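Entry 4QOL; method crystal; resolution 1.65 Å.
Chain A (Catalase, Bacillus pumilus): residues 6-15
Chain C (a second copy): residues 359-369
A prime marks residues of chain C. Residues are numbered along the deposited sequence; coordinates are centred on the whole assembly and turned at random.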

# COMPACT_ATOMS: atom_id res chain seq x y z
N HIS A 6 5.27 21.79 -30.63
CA HIS A 6 4.50 22.37 -29.47
C HIS A 6 3.45 21.40 -28.90
O HIS A 6 2.82 20.67 -29.61
N LYS A 7 3.28 21.45 -27.59
CA LYS A 7 2.40 20.54 -26.89
C LYS A 7 1.67 21.36 -25.81
O LYS A 7 2.27 22.24 -25.20
N ASN A 8 0.39 21.10 -25.60
CA ASN A 8 -0.28 21.53 -24.42
C ASN A 8 0.15 20.77 -23.16
O ASN A 8 0.25 19.57 -23.16
N LEU A 9 0.33 21.53 -22.10
CA LEU A 9 0.29 20.96 -20.75
C LEU A 9 -1.14 20.56 -20.46
O LEU A 9 -2.01 21.31 -20.71
N THR A 10 -1.35 19.33 -19.99
CA THR A 10 -2.70 18.83 -19.72
C THR A 10 -2.78 18.30 -18.28
O THR A 10 -1.79 17.97 -17.66
N THR A 11 -4.00 18.13 -17.82
CA THR A 11 -4.23 17.27 -16.66
C THR A 11 -4.09 15.79 -17.08
O THR A 11 -4.00 15.47 -18.29
N ASN A 12 -4.18 14.86 -16.13
CA ASN A 12 -4.23 13.44 -16.43
C ASN A 12 -5.49 12.96 -17.12
O ASN A 12 -5.50 11.83 -17.64
N GLN A 13 -6.53 13.81 -17.12
CA GLN A 13 -7.76 13.57 -17.86
C GLN A 13 -7.60 14.00 -19.31
O GLN A 13 -8.53 13.82 -20.11
N GLY A 14 -6.46 14.57 -19.67
CA GLY A 14 -6.28 15.08 -21.06
C GLY A 14 -6.86 16.45 -21.36
O GLY A 14 -6.98 16.81 -22.51
N VAL A 15 -7.28 17.18 -20.34
CA VAL A 15 -7.77 18.54 -20.51
C VAL A 15 -6.59 19.50 -20.53
O VAL A 15 -5.76 19.52 -19.60
N CYS C 359 -7.82 5.86 -19.02
CA CYS C 359 -7.00 6.72 -19.89
C CYS C 359 -7.89 7.60 -20.81
O CYS C 359 -8.86 7.10 -21.36
N PRO C 360 -7.53 8.87 -20.98
CA PRO C 360 -8.15 9.69 -22.02
C PRO C 360 -7.81 9.21 -23.41
O PRO C 360 -6.76 8.55 -23.63
N TYR C 361 -8.66 9.55 -24.35
CA TYR C 361 -8.30 9.48 -25.78
C TYR C 361 -7.43 10.68 -26.17
O TYR C 361 -6.59 10.55 -27.04
N ALA C 362 -7.68 11.84 -25.56
CA ALA C 362 -6.94 13.06 -25.79
C ALA C 362 -5.53 12.91 -25.23
O ALA C 362 -5.28 12.15 -24.30
N PRO C 363 -4.57 13.56 -25.85
CA PRO C 363 -3.17 13.44 -25.43
C PRO C 363 -2.96 13.94 -23.99
O PRO C 363 -3.66 14.85 -23.54
N VAL C 364 -2.09 13.27 -23.26
CA VAL C 364 -1.69 13.68 -21.92
C VAL C 364 -0.20 14.06 -21.99
O VAL C 364 0.64 13.22 -22.33
N HIS C 365 0.13 15.30 -21.57
CA HIS C 365 1.51 15.75 -21.49
C HIS C 365 1.61 16.60 -20.28
O HIS C 365 1.00 17.67 -20.20
N ASN C 366 2.41 16.17 -19.32
CA ASN C 366 2.65 17.03 -18.18
C ASN C 366 3.94 16.71 -17.46
O ASN C 366 4.71 15.86 -17.91
N ASN C 367 4.21 17.39 -16.37
CA ASN C 367 5.47 17.27 -15.62
C ASN C 367 5.36 16.44 -14.34
O ASN C 367 6.28 16.40 -13.50
N GLN C 368 4.26 15.69 -14.22
CA GLN C 368 4.13 14.72 -13.16
C GLN C 368 5.06 13.55 -13.39
O GLN C 368 5.44 13.26 -14.55
N GLN C 369 5.45 12.85 -12.34
CA GLN C 369 6.35 11.69 -12.51
C GLN C 369 6.27 10.69 -11.40
O GLN C 369 5.78 10.97 -10.33

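The striking feature of this contact is how much side-chain amides and one hydroxyl do in it. Of the five hydrogen bonds between the stretches, one is backbone to backbone, Thr10 N to His365′ O at 2.9 Å; the other four enlist side chains.

Thr10 is central to the pattern. In the p rotamer (73°), its OG1 accepts from His365′ N at 3.0 Å and donates to Thr11 O at 2.8 Å, so one hydroxyl ties the neighbouring chain to its own turn. Its CG2 lies 3.6 Å from Pro363′ O.

Asn366′ points toward chain A with chi1 p (63°). Its ND2 spends both protons there, on Thr10 O and on Asn12 OD1, each at 3.0 Å, while its OD1 accepts from Gln368′ N at 3.1 Å. Asn12, chi1 m, leaves CA sideways but brings its amide nearer, and Asn12 ND2 donates to Gln368′ OE1 at 2.8 Å. Gln368′ reaches it with chi1 m and an extended chi2 t. Water 1 donates to Thr10 O and accepts a weak hydrogen bond from Gln368′ NE2; water 2 donates to Asn12 OD1 and, weakly, to Asn366′ OD1.

Carbon contacts add to this network. Leu9 (t, p) starts away, yet its CD1 comes back to 3.8 Å from Asn366′ CA. Lys7, chi1 m, lays CD over one face of the His365′ ring in a CH-pi contact, 3.9 Å from its centroid, before its end leads away.

At the type I turn from Thr11 to Gly14, Pro360′ CG presses to 3.2 Å from Asn12 O. Gly14 fits for two reasons: its positive phi favours glycine, and an ideal CB would sit 3.1 Å from Pro360′ CB and 3.2 Å from Ala362′ CB. Water 3 donates to both Gly14 O and Pro363′ O, bridging two carbonyls that cannot bond each other.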

# COMPACT_ATOMS: atom_id res chain seq x y z
CB HIS A 6 3.81 23.70 -29.82
CG HIS A 6 4.77 24.82 -30.09
ND1 HIS A 6 4.39 26.15 -30.11
CD2 HIS A 6 6.10 24.81 -30.39
CE1 HIS A 6 5.44 26.90 -30.40
NE2 HIS A 6 6.49 26.12 -30.57
CB LYS A 7 3.25 19.46 -26.25
CG LYS A 7 3.59 18.32 -27.19
CD LYS A 7 4.55 17.32 -26.52
CE LYS A 7 5.69 16.88 -27.42
NZ LYS A 7 6.71 17.95 -27.56
CB ASN A 8 -1.79 21.40 -24.50
CG ASN A 8 -2.39 22.29 -25.56
OD1 ASN A 8 -2.01 23.47 -25.71
ND2 ASN A 8 -3.35 21.75 -26.28
CB LEU A 9 0.83 22.00 -19.76
CG LEU A 9 1.10 21.44 -18.38
CD1 LEU A 9 2.48 20.82 -18.34
CD2 LEU A 9 1.00 22.54 -17.33
CB THR A 10 -3.08 17.71 -20.67
OG1 THR A 10 -2.35 16.51 -20.34
CG2 THR A 10 -2.84 18.07 -22.09
CB THR A 11 -5.65 17.47 -16.12
OG1 THR A 11 -6.64 16.98 -17.04
CG2 THR A 11 -5.94 18.95 -15.77
CB ASN A 12 -3.93 12.61 -15.18
CG ASN A 12 -2.56 12.86 -14.63
OD1 ASN A 12 -1.61 13.18 -15.36
ND2 ASN A 12 -2.42 12.75 -13.30
CB GLN A 13 -8.92 14.30 -17.25
CG GLN A 13 -9.20 14.03 -15.76
CD GLN A 13 -9.85 12.70 -15.52
OE1 GLN A 13 -10.29 12.00 -16.46
NE2 GLN A 13 -9.86 12.28 -14.26
CB VAL A 15 -8.74 18.94 -19.39
CG1 VAL A 15 -9.21 20.37 -19.57
CG2 VAL A 15 -9.95 17.99 -19.35
CB CYS C 359 -6.12 5.89 -20.76
SG CYS C 359 -4.79 5.04 -19.90
CB PRO C 360 -7.61 11.08 -21.78
CG PRO C 360 -6.86 11.01 -20.47
CD PRO C 360 -6.54 9.59 -20.19
CB TYR C 361 -9.57 9.47 -26.67
CG TYR C 361 -10.37 8.18 -26.71
CD1 TYR C 361 -10.19 7.17 -25.77
CD2 TYR C 361 -11.39 7.99 -27.66
CE1 TYR C 361 -10.95 6.02 -25.78
CE2 TYR C 361 -12.15 6.84 -27.69
CZ TYR C 361 -11.93 5.85 -26.75
OH TYR C 361 -12.69 4.73 -26.78
CB ALA C 362 -7.63 14.23 -25.12
CB PRO C 363 -2.42 14.32 -26.43
CG PRO C 363 -3.33 14.64 -27.53
CD PRO C 363 -4.74 14.40 -27.06
CB VAL C 364 -1.92 12.58 -20.88
CG1 VAL C 364 -1.38 13.02 -19.51
CG2 VAL C 364 -3.43 12.25 -20.76
CB HIS C 365 1.93 16.59 -22.72
CG HIS C 365 1.74 15.90 -24.05
ND1 HIS C 365 2.42 14.76 -24.42
CD2 HIS C 365 0.91 16.17 -25.09
CE1 HIS C 365 2.03 14.37 -25.63
NE2 HIS C 365 1.10 15.20 -26.04
CB ASN C 366 1.42 17.12 -17.28
CG ASN C 366 1.04 15.81 -16.66
OD1 ASN C 366 1.89 15.09 -16.16
ND2 ASN C 366 -0.29 15.55 -16.60
CB ASN C 367 6.05 18.64 -15.28
CG ASN C 367 6.48 19.42 -16.53
OD1 ASN C 367 5.99 20.54 -16.84
ND2 ASN C 367 7.27 18.79 -17.31
CB GLN C 368 2.69 14.26 -13.00
CG GLN C 368 1.70 15.38 -12.76
CD GLN C 368 0.27 14.88 -12.63
OE1 GLN C 368 0.02 13.70 -12.25
NE2 GLN C 368 -0.69 15.74 -12.99
CB GLN C 369 7.80 12.18 -12.61
CG GLN C 369 8.26 12.76 -11.28
CD GLN C 369 9.68 13.26 -11.31
OE1 GLN C 369 10.27 13.39 -12.39
NE2 GLN C 369 10.24 13.47 -10.17
O HOH W 1 -0.65 18.41 -15.00
O HOH W 2 0.77 11.80 -16.11
O HOH W 3 -5.10 16.88 -24.58